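Local atomic coordinates of glycosyl hydrolase family 88 (Pedobacter heparinus, PDB entry 3WIW), a protein that acts as an unsaturated glucuronyl hydrolase with specificity for heparin, probably cutting the unsaturated uronic acid from the end of heparin fragments. Residues R45-Y50 against A95-R100; L82-E87 against A377-L382; P140-A145 against K187-P192; Y181-G186 against Y259-D264. All coordinates share one frame; numbering follows the deposited sequence. Where two conformers were deposited one is given.

In the fold
The chain starts on helix 30-49, and interaction 1 brings its end against helix 92-103, closing a loop that holds helix 77-89. Interaction 2 begins on that enclosed helix, so the two contacts cross. It runs on to helix 375-392 and draws together the early and late ends of the alpha6/alpha6-barrel. Interactions 3 and 4 both fall within this long loop. Both use helix 175-188: interaction 3 joins its end to helix 138-150, and interaction 4 joins it to helix 245-262. They cross because 181-186, which opens interaction 4, comes before 187-192, which closes interaction 3. Interactions 1 and 2 touch through A98 and W83. Interactions 3 and 4 touch where Y181 OH meets L141 O.

Interaction 1 (R45-Y50 against A95-R100); sequences RAAQTY and AAEAKR
A47 meets E97 where helix 30-49 nears its end. The A47 methyl, CB, lies 3.3 Å from E97 CD, against the middle of the carboxylate. E97 bends at chi2 (-79°), which folds its acid group back alongside A47. The carbonyl A47 O is 3.1 Å from R100 NH1, but the angle is too poor for a hydrogen bond. Q48 follows more loosely, its N 4.1 Å from E97 OE2. At Y50 a water bridges the two segments: it donates to Y50 O (2.6 Å) and accepts from R100 NH1 (2.9 Å). R100 is itself anchored by a side-on salt bridge, NE (3.1 Å) and NH1 (2.8 Å) both on E97 OE1. Without the E97 carboxylate, as with an alanine here, R100 would probably lose its mate and be free to swing off the water bridge. Helix 77-89 packs on both partners, through F78 on A46 and through L82 and W83 on A98. The Y50 side chain turns instead to strand 65-68.

Interaction 2 (L82-E87 against A377-L382); sequences LWYGYE and ADYYYL
This buried contact belongs to the inner ring of the alpha6/alpha6-barrel, where helices 77-89 and 375-392 run side by side. Their short segments point nearly the same way, 27° apart, with axes 9.4 Å from each other. The main pair is Y84 and Y379. Chi1 of 175° turns the Y379 ring away from its own backbone N and toward Y84. Y84 CE2 sits over one face of the Y379 ring, toward the rim, and lies 3.5 Å from Y379 CE1. The two rings meet obliquely, their planes 32° apart. Both hydroxyls have partners on other residues: Y84 OH hydrogen-bonds to E383 OE1, and Y379 OH to N127 ND2. The Y379 side chain is about 7 Å from that of W250, a predicted substrate-binding residue. Y84 CD2 also rests 3.5 Å from Y379 O. L382 packs beside the base of Y84, its CB 4.0 Å from Y84 CB. At its far end, L382 CD1 reaches to 4.1 Å from G85 N.

Interaction 3 (P140-A145 against K187-P192); sequences PLENGA and KEFNKP
F189 lies flat under E142 in a CH-pi contact, joining helix 138-150 of the alpha6/alpha6-barrel to the turn after helix 175-188. E142 CG stands 3.7 Å from the centroid of the F189 ring and 13° off the ring normal. The glutamate chain is stretched out, with CG anti to the backbone N (chi1 -171°) and chi2 again near 180°. This carries the carboxylate out past the CD1-CE1 rim, on the same side of the ring. The carboxylate plane is only 3° from that of the ring. E142 CB completes the cover, 3.4 Å from F189 CZ. E142 OE1 makes a salt bridge with K139. E188, just before F189 in the chain, lays its CG over the opposite face. The ring is thus held between the methylenes of two glutamates. F189 is the first residue to leave the helix. N190 then takes a left-handed backbone conformation, and K191 is the N-cap of helix 192-208. W194 on that helix and L138 also touch F189. K191 NZ stays 6.9 Å from E142 OE2, too far for a salt bridge. Beyond the ring's rim, E142 OE2 comes to 3.8 Å from F189 CD1.

Interaction 4 (Y181-G186 against Y259-D264); sequences YLYWAG and YKDTKD
Y183 leans from helix 175-188 onto D261 and T262, the last two residues of helix 245-262. D261 meets the ring near its base: its OD2 is 3.5 Å from Y183 CD2, and its CB is 3.7 Å from the same carbon. The carboxylate stands nearly upright to the ring, with the planes 80° apart. T262 touches further out, its CG2 3.5 Å from Y183 CE1. Chi1 of 70° tucks T262 OG1 over its own backbone and leaves CG2 to meet the tyrosine. That hydroxyl accepts from D264 N (3.1 Å) in an ST turn and also bonds to S258 O. Y183 OH bonds to S258 OG, and F195 meets the same ring. Replacing Y183 by an alanine is likely to open a gap beside T262 CG2 and leave S258 OG without its tyrosine partner. No hydrogen bond links the two segments. The contact therefore rests on van der Waals fit, and both hydroxyls find their partners on helix 245-262 and the turn after it.

Interaction 1 (R45-Y50 against A95-R100)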
loop_
_atom_site.group_PDB
_atom_site.type_symbol
_atom_site.label_atom_id
_atom_site.label_comp_id
_atom_site.label_asym_id
_atom_site.label_seq_id
_atom_site.Cartn_x
_atom_site.Cartn_y
_atom_site.Cartn_z
ATOM N N ARG A 45 9.044 11.311 -17.381
ATOM C CA ARG A 45 8.694 10.708 -18.657
ATOM C C ARG A 45 7.295 10.081 -18.610
ATOM O O ARG A 45 6.535 10.189 -19.575
ATOM C CB ARG A 45 9.718 9.634 -19.031
ATOM C CG ARG A 45 11.153 10.121 -19.221
ATOM C CD ARG A 45 11.321 11.002 -20.433
ATOM N NE ARG A 45 10.873 10.424 -21.708
ATOM C CZ ARG A 45 11.568 9.592 -22.488
ATOM N NH1 ARG A 45 12.773 9.143 -22.144
ATOM N NH2 ARG A 45 11.039 9.184 -23.635
ATOM N N ALA A 46 6.961 9.396 -17.513
ATOM C CA ALA A 46 5.630 8.802 -17.380
ATOM C C ALA A 46 4.529 9.859 -17.505
ATOM O O ALA A 46 3.542 9.670 -18.229
ATOM C CB ALA A 46 5.510 8.070 -16.061
ATOM N N ALA A 47 4.693 10.975 -16.801
ATOM C CA ALA A 47 3.650 12.009 -16.799
ATOM C C ALA A 47 3.512 12.694 -18.171
ATOM O O ALA A 47 2.457 13.209 -18.504
ATOM C CB ALA A 47 3.918 13.018 -15.701
ATOM N N GLN A 48 4.593 12.699 -18.957
ATOM C CA GLN A 48 4.600 13.222 -20.326
ATOM C C GLN A 48 3.926 12.249 -21.288
ATOM O O GLN A 48 3.391 12.646 -22.320
ATOM C CB GLN A 48 6.043 13.451 -20.791
ATOM C CG GLN A 48 6.729 14.647 -20.126
ATOM C CD GLN A 48 8.237 14.676 -20.310
ATOM O OE1 GLN A 48 8.857 13.707 -20.772
ATOM N NE2 GLN A 48 8.841 15.790 -19.930
ATOM N N THR A 49 3.968 10.967 -20.950
ATOM C CA THR A 49 3.540 9.913 -21.864
ATOM C C THR A 49 2.081 9.458 -21.656
ATOM O O THR A 49 1.307 9.342 -22.623
ATOM C CB THR A 49 4.499 8.711 -21.731
ATOM O OG1 THR A 49 5.821 9.125 -22.091
ATOM C CG2 THR A 49 4.097 7.577 -22.639
ATOM N N TYR A 50 1.713 9.161 -20.410
ATOM C CA TYR A 50 0.365 8.708 -20.087
ATOM C C TYR A 50 -0.620 9.871 -20.003
ATOM O O TYR A 50 -0.222 11.045 -19.922
ATOM C CB TYR A 50 0.382 7.850 -18.791
ATOM C CG TYR A 50 1.369 6.716 -18.924
ATOM C CD1 TYR A 50 1.157 5.717 -19.857
ATOM C CD2 TYR A 50 2.541 6.676 -18.169
ATOM C CE1 TYR A 50 2.071 4.703 -20.046
ATOM C CE2 TYR A 50 3.487 5.650 -18.355
ATOM C CZ TYR A 50 3.233 4.673 -19.300
ATOM O OH TYR A 50 4.145 3.666 -19.522
ATOM N N ALA A 95 5.018 18.464 -9.262
ATOM C CA ALA A 95 3.819 18.938 -8.559
ATOM C C ALA A 95 2.701 19.292 -9.550
ATOM O O ALA A 95 1.526 19.011 -9.309
ATOM C CB ALA A 95 4.152 20.120 -7.671
ATOM N N ALA A 96 3.075 19.909 -10.665
ATOM C CA ALA A 96 2.103 20.257 -11.697
ATOM C C ALA A 96 1.497 18.989 -12.304
ATOM O O ALA A 96 0.287 18.911 -12.525
ATOM C CB ALA A 96 2.731 21.143 -12.773
ATOM N N GLU A 97 2.343 18.000 -12.591
ATOM C CA GLU A 97 1.853 16.739 -13.128
ATOM C C GLU A 97 0.988 16.019 -12.102
ATOM O O GLU A 97 -0.049 15.450 -12.444
ATOM C CB GLU A 97 3.019 15.850 -13.571
ATOM C CG GLU A 97 3.844 16.418 -14.732
ATOM C CD GLU A 97 3.189 16.233 -16.090
ATOM O OE1 GLU A 97 1.958 16.017 -16.159
ATOM O OE2 GLU A 97 3.922 16.306 -17.098
ATOM N N ALA A 98 1.401 16.037 -10.837
ATOM C CA ALA A 98 0.600 15.382 -9.807
ATOM C C ALA A 98 -0.800 15.991 -9.734
ATOM O O ALA A 98 -1.765 15.261 -9.622
ATOM C CB ALA A 98 1.285 15.432 -8.451
ATOM N N LYS A 99 -0.907 17.308 -9.863
ATOM C CA LYS A 99 -2.210 17.978 -9.870
ATOM C C LYS A 99 -3.071 17.464 -11.048
ATOM O O LYS A 99 -4.226 17.074 -10.857
ATOM C CB LYS A 99 -2.009 19.482 -9.955
ATOM C CG LYS A 99 -3.295 20.265 -10.074
ATOM C CD LYS A 99 -3.040 21.761 -10.089
ATOM C CE LYS A 99 -4.356 22.489 -10.136
ATOM N NZ LYS A 99 -4.195 23.961 -10.219
ATOM N N ARG A 100 -2.502 17.464 -12.254
ATOM C CA ARG A 100 -3.221 17.020 -13.458
ATOM C C ARG A 100 -3.741 15.584 -13.314
ATOM O O ARG A 100 -4.910 15.286 -13.602
ATOM C CB ARG A 100 -2.281 17.024 -14.681
ATOM C CG ARG A 100 -2.094 18.317 -15.414
ATOM C CD ARG A 100 -1.844 18.012 -16.905
ATOM N NE ARG A 100 -0.750 17.073 -17.149
ATOM C CZ ARG A 100 -0.710 16.217 -18.168
ATOM N NH1 ARG A 100 0.330 15.415 -18.321
ATOM N NH2 ARG A 100 -1.710 16.154 -19.034
HETATM O O HOH W 1 -0.085 13.582 -20.586
#

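Interaction 2 (L82-E87 against A377-L382)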
loop_
_atom_site.group_PDB
_atom_site.type_symbol
_atom_site.label_atom_id
_atom_site.label_comp_id
_atom_site.label_asym_id
_atom_site.label_seq_id
_atom_site.Cartn_x
_atom_site.Cartn_y
_atom_site.Cartn_z
ATOM N N LEU A 82 3.618 10.595 -8.050
ATOM C CA LEU A 82 4.032 11.919 -8.498
ATOM C C LEU A 82 4.149 12.897 -7.321
ATOM O O LEU A 82 5.124 13.652 -7.234
ATOM C CB LEU A 82 3.061 12.460 -9.561
ATOM C CG LEU A 82 3.106 11.800 -10.950
ATOM C CD1 LEU A 82 1.933 12.284 -11.790
ATOM C CD2 LEU A 82 4.448 12.082 -11.647
ATOM N N TRP A 83 3.182 12.876 -6.394
ATOM C CA TRP A 83 3.296 13.719 -5.199
ATOM C C TRP A 83 4.555 13.380 -4.415
ATOM O O TRP A 83 5.304 14.269 -3.994
ATOM C CB TRP A 83 2.061 13.608 -4.288
ATOM C CG TRP A 83 0.850 14.274 -4.876
ATOM C CD1 TRP A 83 -0.288 13.658 -5.317
ATOM C CD2 TRP A 83 0.689 15.676 -5.153
ATOM N NE1 TRP A 83 -1.166 14.598 -5.809
ATOM C CE2 TRP A 83 -0.583 15.841 -5.739
ATOM C CE3 TRP A 83 1.499 16.802 -4.962
ATOM C CZ2 TRP A 83 -1.073 17.093 -6.134
ATOM C CZ3 TRP A 83 1.025 18.036 -5.364
ATOM C CH2 TRP A 83 -0.264 18.177 -5.924
ATOM N N TYR A 84 4.806 12.091 -4.213
ATOM C CA TYR A 84 6.023 11.693 -3.514
ATOM C C TYR A 84 7.315 12.101 -4.253
ATOM O O TYR A 84 8.276 12.555 -3.631
ATOM C CB TYR A 84 6.015 10.196 -3.245
ATOM C CG TYR A 84 5.086 9.721 -2.139
ATOM C CD1 TYR A 84 4.566 10.600 -1.167
ATOM C CD2 TYR A 84 4.718 8.382 -2.072
ATOM C CE1 TYR A 84 3.733 10.129 -0.155
ATOM C CE2 TYR A 84 3.882 7.913 -1.078
ATOM C CZ TYR A 84 3.407 8.773 -0.110
ATOM O OH TYR A 84 2.590 8.289 0.892
ATOM N N GLY A 85 7.334 11.967 -5.577
ATOM C CA GLY A 85 8.459 12.406 -6.378
ATOM C C GLY A 85 8.696 13.897 -6.199
ATOM O O GLY A 85 9.835 14.335 -6.078
ATOM N N TYR A 86 7.615 14.678 -6.137
ATOM C CA TYR A 86 7.719 16.107 -5.870
ATOM C C TYR A 86 8.301 16.376 -4.482
ATOM O O TYR A 86 9.180 17.223 -4.324
ATOM C CB TYR A 86 6.347 16.773 -6.006
ATOM C CG TYR A 86 6.315 18.195 -5.500
ATOM C CD1 TYR A 86 7.168 19.160 -6.021
ATOM C CD2 TYR A 86 5.422 18.578 -4.512
ATOM C CE1 TYR A 86 7.146 20.472 -5.562
ATOM C CE2 TYR A 86 5.389 19.875 -4.062
ATOM C CZ TYR A 86 6.249 20.821 -4.579
ATOM O OH TYR A 86 6.194 22.113 -4.105
ATOM N N GLU A 87 7.826 15.648 -3.476
ATOM C CA GLU A 87 8.332 15.855 -2.118
ATOM C C GLU A 87 9.815 15.517 -1.988
ATOM O O GLU A 87 10.563 16.218 -1.302
ATOM C CB GLU A 87 7.520 15.055 -1.105
ATOM C CG GLU A 87 6.107 15.544 -0.962
ATOM C CD GLU A 87 5.409 14.847 0.171
ATOM O OE1 GLU A 87 4.961 13.704 -0.032
ATOM O OE2 GLU A 87 5.332 15.426 1.279
ATOM N N ALA A 377 3.811 -0.762 -6.213
ATOM C CA ALA A 377 5.194 -1.008 -5.769
ATOM C C ALA A 377 5.968 0.302 -5.807
ATOM O O ALA A 377 6.690 0.638 -4.865
ATOM C CB ALA A 377 5.866 -2.039 -6.619
ATOM N N ASP A 378 5.785 1.080 -6.872
ATOM C CA ASP A 378 6.506 2.343 -6.992
ATOM C C ASP A 378 6.067 3.340 -5.909
ATOM O O ASP A 378 6.922 4.045 -5.342
ATOM C CB ASP A 378 6.293 2.985 -8.366
ATOM C CG ASP A 378 6.891 2.192 -9.514
ATOM O OD1 ASP A 378 7.586 1.179 -9.292
ATOM O OD2 ASP A 378 6.707 2.621 -10.673
ATOM N N TYR A 379 4.763 3.399 -5.617
ATOM C CA TYR A 379 4.233 4.317 -4.640
ATOM C C TYR A 379 4.839 4.034 -3.270
ATOM O O TYR A 379 5.391 4.944 -2.619
ATOM C CB TYR A 379 2.723 4.143 -4.617
ATOM C CG TYR A 379 2.044 4.971 -3.556
ATOM C CD1 TYR A 379 1.675 6.312 -3.790
ATOM C CD2 TYR A 379 1.735 4.416 -2.296
ATOM C CE1 TYR A 379 1.017 7.058 -2.811
ATOM C CE2 TYR A 379 1.084 5.166 -1.309
ATOM C CZ TYR A 379 0.726 6.481 -1.581
ATOM O OH TYR A 379 0.069 7.242 -0.657
ATOM N N TYR A 380 4.779 2.776 -2.825
ATOM C CA TYR A 380 5.299 2.450 -1.494
ATOM C C TYR A 380 6.822 2.503 -1.433
ATOM O O TYR A 380 7.384 2.821 -0.389
ATOM C CB TYR A 380 4.713 1.135 -0.926
ATOM C CG TYR A 380 3.237 1.309 -0.632
ATOM C CD1 TYR A 380 2.793 2.105 0.438
ATOM C CD2 TYR A 380 2.282 0.753 -1.482
ATOM C CE1 TYR A 380 1.430 2.313 0.685
ATOM C CE2 TYR A 380 0.919 0.951 -1.253
ATOM C CZ TYR A 380 0.500 1.742 -0.169
ATOM O OH TYR A 380 -0.831 1.953 0.009
ATOM N N TYR A 381 7.491 2.255 -2.558
ATOM C CA TYR A 381 8.928 2.434 -2.608
ATOM C C TYR A 381 9.333 3.892 -2.408
ATOM O O TYR A 381 10.194 4.195 -1.579
ATOM C CB TYR A 381 9.459 1.907 -3.939
ATOM C CG TYR A 381 10.919 2.175 -4.199
ATOM C CD1 TYR A 381 11.912 1.564 -3.432
ATOM C CD2 TYR A 381 11.306 3.013 -5.229
ATOM C CE1 TYR A 381 13.285 1.782 -3.701
ATOM C CE2 TYR A 381 12.655 3.242 -5.513
ATOM C CZ TYR A 381 13.635 2.626 -4.742
ATOM O OH TYR A 381 14.961 2.864 -5.028
ATOM N N LEU A 382 8.691 4.819 -3.123
ATOM C CA LEU A 382 9.032 6.223 -2.895
ATOM C C LEU A 382 8.617 6.671 -1.491
ATOM O O LEU A 382 9.320 7.484 -0.866
ATOM C CB LEU A 382 8.460 7.157 -3.968
ATOM C CG LEU A 382 9.022 6.955 -5.378
ATOM C CD1 LEU A 382 8.661 8.155 -6.224
ATOM C CD2 LEU A 382 10.542 6.746 -5.377
#

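Interaction 3 (P140-A145 against K187-P192)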
loop_
_atom_site.group_PDB
_atom_site.type_symbol
_atom_site.label_atom_id
_atom_site.label_comp_id
_atom_site.label_asym_id
_atom_site.label_seq_id
_atom_site.Cartn_x
_atom_site.Cartn_y
_atom_site.Cartn_z
ATOM N N PRO A 140 -13.954 16.419 -2.741
ATOM C CA PRO A 140 -13.924 15.021 -3.168
ATOM C C PRO A 140 -13.467 14.093 -2.035
ATOM O O PRO A 140 -13.992 12.987 -1.889
ATOM C CB PRO A 140 -12.927 15.060 -4.338
ATOM C CG PRO A 140 -13.114 16.438 -4.920
ATOM C CD PRO A 140 -13.227 17.287 -3.694
ATOM N N LEU A 141 -12.516 14.539 -1.225
ATOM C CA LEU A 141 -12.111 13.752 -0.062
ATOM C C LEU A 141 -13.248 13.552 0.933
ATOM O O LEU A 141 -13.416 12.452 1.471
ATOM C CB LEU A 141 -10.904 14.363 0.629
ATOM C CG LEU A 141 -9.582 14.170 -0.101
ATOM C CD1 LEU A 141 -8.523 15.101 0.492
ATOM C CD2 LEU A 141 -9.102 12.706 -0.015
ATOM N N GLU A 142 -14.015 14.602 1.197
ATOM C CA GLU A 142 -15.116 14.483 2.131
ATOM C C GLU A 142 -16.183 13.537 1.601
ATOM O O GLU A 142 -16.668 12.675 2.331
ATOM C CB GLU A 142 -15.697 15.854 2.412
ATOM C CG GLU A 142 -16.717 15.857 3.537
ATOM C CD GLU A 142 -17.324 17.223 3.791
ATOM O OE1 GLU A 142 -17.132 18.130 2.953
ATOM O OE2 GLU A 142 -17.995 17.387 4.830
ATOM N N ASN A 143 -16.536 13.675 0.324
ATOM C CA ASN A 143 -17.544 12.792 -0.263
ATOM C C ASN A 143 -17.078 11.334 -0.252
ATOM O O ASN A 143 -17.851 10.438 0.075
ATOM C CB ASN A 143 -17.902 13.220 -1.686
ATOM C CG ASN A 143 -18.766 14.453 -1.719
ATOM O OD1 ASN A 143 -19.470 14.763 -0.754
ATOM N ND2 ASN A 143 -18.705 15.179 -2.822
ATOM N N GLY A 144 -15.812 11.090 -0.606
ATOM C CA GLY A 144 -15.265 9.739 -0.612
ATOM C C GLY A 144 -15.302 9.126 0.771
ATOM O O GLY A 144 -15.597 7.938 0.927
ATOM N N ALA A 145 -14.963 9.912 1.784
ATOM C CA ALA A 145 -14.929 9.362 3.126
ATOM C C ALA A 145 -16.309 8.924 3.604
ATOM O O ALA A 145 -16.438 7.895 4.264
ATOM C CB ALA A 145 -14.298 10.340 4.102
ATOM N N LYS A 187 -11.026 13.004 11.747
ATOM C CA LYS A 187 -10.472 14.176 12.414
ATOM C C LYS A 187 -10.709 15.466 11.621
ATOM O O LYS A 187 -11.121 16.477 12.196
ATOM C CB LYS A 187 -8.983 13.978 12.713
ATOM C CG LYS A 187 -8.678 12.840 13.669
ATOM C CD LYS A 187 -9.231 13.073 15.069
ATOM C CE LYS A 187 -8.666 12.008 16.024
ATOM N NZ LYS A 187 -9.722 11.326 16.833
ATOM N N GLU A 188 -10.458 15.432 10.314
ATOM C CA GLU A 188 -10.551 16.617 9.461
ATOM C C GLU A 188 -11.972 17.184 9.452
ATOM O O GLU A 188 -12.159 18.401 9.472
ATOM C CB GLU A 188 -10.100 16.269 8.028
ATOM C CG GLU A 188 -10.371 17.354 6.976
ATOM C CD GLU A 188 -9.614 18.652 7.233
ATOM O OE1 GLU A 188 -10.072 19.710 6.754
ATOM O OE2 GLU A 188 -8.554 18.611 7.895
ATOM N N PHE A 189 -12.965 16.302 9.402
ATOM C CA PHE A 189 -14.365 16.700 9.244
ATOM C C PHE A 189 -15.192 16.601 10.519
ATOM O O PHE A 189 -16.431 16.743 10.479
ATOM C CB PHE A 189 -15.015 15.905 8.097
ATOM C CG PHE A 189 -14.308 16.087 6.781
ATOM C CD1 PHE A 189 -14.377 17.305 6.113
ATOM C CD2 PHE A 189 -13.532 15.070 6.239
ATOM C CE1 PHE A 189 -13.707 17.497 4.918
ATOM C CE2 PHE A 189 -12.858 15.253 5.031
ATOM C CZ PHE A 189 -12.943 16.481 4.375
ATOM N N ASN A 190 -14.523 16.359 11.644
ATOM C CA ASN A 190 -15.217 16.302 12.931
ATOM C C ASN A 190 -16.320 15.241 12.916
ATOM O O ASN A 190 -17.484 15.505 13.256
ATOM C CB ASN A 190 -15.753 17.685 13.318
ATOM C CG ASN A 190 -14.643 18.702 13.489
ATOM O OD1 ASN A 190 -13.631 18.425 14.129
ATOM N ND2 ASN A 190 -14.811 19.873 12.889
ATOM N N LYS A 191 -15.920 14.037 12.510
ATOM C CA LYS A 191 -16.824 12.900 12.379
ATOM C C LYS A 191 -16.243 11.759 13.199
ATOM O O LYS A 191 -15.622 10.847 12.645
ATOM C CB LYS A 191 -16.901 12.471 10.911
ATOM C CG LYS A 191 -17.687 13.417 10.025
ATOM C CD LYS A 191 -19.153 13.308 10.350
ATOM C CE LYS A 191 -20.016 13.693 9.178
ATOM N NZ LYS A 191 -21.413 13.738 9.644
ATOM N N PRO A 192 -16.395 11.827 14.528
ATOM C CA PRO A 192 -15.828 10.790 15.398
ATOM C C PRO A 192 -16.301 9.380 15.032
ATOM O O PRO A 192 -15.511 8.457 15.182
ATOM C CB PRO A 192 -16.276 11.198 16.811
ATOM C CG PRO A 192 -17.306 12.249 16.616
ATOM C CD PRO A 192 -17.106 12.872 15.283
#

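Interaction 4 (Y181-G186 against Y259-D264)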
loop_
_atom_site.group_PDB
_atom_site.type_symbol
_atom_site.label_atom_id
_atom_site.label_comp_id
_atom_site.label_asym_id
_atom_site.label_seq_id
_atom_site.Cartn_x
_atom_site.Cartn_y
_atom_site.Cartn_z
ATOM N N TYR A 181 -7.438 6.587 5.393
ATOM C CA TYR A 181 -8.363 7.585 4.878
ATOM C C TYR A 181 -9.404 7.975 5.928
ATOM O O TYR A 181 -9.636 9.176 6.171
ATOM C CB TYR A 181 -9.042 7.008 3.652
ATOM C CG TYR A 181 -9.905 7.965 2.826
ATOM C CD1 TYR A 181 -9.943 9.354 3.035
ATOM C CD2 TYR A 181 -10.680 7.433 1.783
ATOM C CE1 TYR A 181 -10.748 10.167 2.208
ATOM C CE2 TYR A 181 -11.452 8.209 0.966
ATOM C CZ TYR A 181 -11.496 9.572 1.175
ATOM O OH TYR A 181 -12.273 10.318 0.326
ATOM N N LEU A 182 -10.014 6.995 6.595
ATOM C CA LEU A 182 -11.044 7.294 7.588
ATOM C C LEU A 182 -10.479 7.884 8.869
ATOM O O LEU A 182 -11.153 8.712 9.487
ATOM C CB LEU A 182 -11.862 6.057 7.923
ATOM C CG LEU A 182 -12.928 5.614 6.939
ATOM C CD1 LEU A 182 -13.728 4.468 7.541
ATOM C CD2 LEU A 182 -13.834 6.779 6.590
ATOM N N TYR A 183 -9.316 7.428 9.336
ATOM C CA TYR A 183 -8.731 8.084 10.511
ATOM C C TYR A 183 -8.521 9.571 10.239
ATOM O O TYR A 183 -8.875 10.434 11.055
ATOM C CB TYR A 183 -7.394 7.472 10.893
ATOM C CG TYR A 183 -7.407 6.046 11.413
ATOM C CD1 TYR A 183 -8.227 5.652 12.470
ATOM C CD2 TYR A 183 -6.523 5.099 10.884
ATOM C CE1 TYR A 183 -8.185 4.348 12.942
ATOM C CE2 TYR A 183 -6.488 3.799 11.354
ATOM C CZ TYR A 183 -7.310 3.431 12.385
ATOM O OH TYR A 183 -7.262 2.142 12.867
ATOM N N TRP A 184 -7.970 9.877 9.071
ATOM C CA TRP A 184 -7.705 11.253 8.678
ATOM C C TRP A 184 -9.013 12.028 8.552
ATOM O O TRP A 184 -9.151 13.122 9.089
ATOM C CB TRP A 184 -6.927 11.301 7.345
ATOM C CG TRP A 184 -6.875 12.690 6.798
ATOM C CD1 TRP A 184 -6.002 13.681 7.150
ATOM C CD2 TRP A 184 -7.798 13.275 5.856
ATOM N NE1 TRP A 184 -6.318 14.836 6.465
ATOM C CE2 TRP A 184 -7.411 14.613 5.666
ATOM C CE3 TRP A 184 -8.888 12.777 5.130
ATOM C CZ2 TRP A 184 -8.085 15.477 4.782
ATOM C CZ3 TRP A 184 -9.570 13.634 4.253
ATOM C CH2 TRP A 184 -9.166 14.969 4.094
ATOM N N ALA A 185 -9.985 11.459 7.847
ATOM C CA ALA A 185 -11.237 12.167 7.563
ATOM C C ALA A 185 -12.074 12.389 8.826
ATOM O O ALA A 185 -12.706 13.434 8.986
ATOM C CB ALA A 185 -12.036 11.395 6.528
ATOM N N GLY A 186 -12.083 11.412 9.730
ATOM C CA GLY A 186 -12.798 11.543 10.981
ATOM C C GLY A 186 -12.331 12.757 11.754
ATOM O O GLY A 186 -13.145 13.485 12.326
ATOM N N TYR A 259 -1.493 2.396 14.726
ATOM C CA TYR A 259 -0.838 2.951 15.908
ATOM C C TYR A 259 -0.552 4.445 15.740
ATOM O O TYR A 259 -0.859 5.253 16.622
ATOM C CB TYR A 259 0.425 2.188 16.313
ATOM C CG TYR A 259 1.055 2.829 17.538
ATOM C CD1 TYR A 259 0.455 2.727 18.793
ATOM C CD2 TYR A 259 2.206 3.600 17.428
ATOM C CE1 TYR A 259 1.018 3.322 19.901
ATOM C CE2 TYR A 259 2.786 4.197 18.540
ATOM C CZ TYR A 259 2.183 4.058 19.771
ATOM O OH TYR A 259 2.750 4.649 20.872
ATOM N N LYS A 260 0.034 4.815 14.612
ATOM C CA LYS A 260 0.391 6.208 14.355
ATOM C C LYS A 260 -0.833 7.116 14.497
ATOM O O LYS A 260 -0.747 8.202 15.080
ATOM C CB LYS A 260 0.976 6.316 12.951
ATOM C CG LYS A 260 1.487 7.684 12.537
ATOM C CD LYS A 260 2.072 7.491 11.125
ATOM C CE LYS A 260 2.919 8.628 10.610
ATOM N NZ LYS A 260 3.357 8.250 9.231
ATOM N N ASP A 261 -1.972 6.650 13.988
ATOM C CA ASP A 261 -3.165 7.476 13.914
ATOM C C ASP A 261 -4.071 7.407 15.148
ATOM O O ASP A 261 -4.899 8.290 15.329
ATOM C CB ASP A 261 -3.959 7.117 12.662
ATOM C CG ASP A 261 -3.225 7.468 11.369
ATOM O OD1 ASP A 261 -2.159 8.122 11.405
ATOM O OD2 ASP A 261 -3.728 7.088 10.304
ATOM N N THR A 262 -3.931 6.379 15.989
ATOM C CA THR A 262 -4.804 6.237 17.170
ATOM C C THR A 262 -4.062 6.241 18.495
ATOM O O THR A 262 -4.661 6.474 19.541
ATOM C CB THR A 262 -5.613 4.927 17.148
ATOM O OG1 THR A 262 -4.728 3.818 17.361
ATOM C CG2 THR A 262 -6.355 4.760 15.844
ATOM N N LYS A 263 -2.775 5.910 18.441
ATOM C CA LYS A 263 -1.907 5.750 19.614
ATOM C C LYS A 263 -2.326 4.625 20.557
ATOM O O LYS A 263 -1.906 4.593 21.699
ATOM C CB LYS A 263 -1.693 7.071 20.364
ATOM C CG LYS A 263 -1.133 8.179 19.478
ATOM C CD LYS A 263 0.121 7.744 18.741
ATOM C CE LYS A 263 1.296 7.610 19.678
ATOM N NZ LYS A 263 1.747 8.928 20.179
ATOM N N ASP A 264 -3.127 3.683 20.062
ATOM C CA ASP A 264 -3.537 2.552 20.884
ATOM C C ASP A 264 -2.415 1.526 20.882
ATOM O O ASP A 264 -2.072 0.974 19.833
ATOM C CB ASP A 264 -4.843 1.955 20.361
ATOM C CG ASP A 264 -5.469 0.979 21.336
ATOM O OD1 ASP A 264 -4.739 0.144 21.895
ATOM O OD2 ASP A 264 -6.695 1.066 21.566
#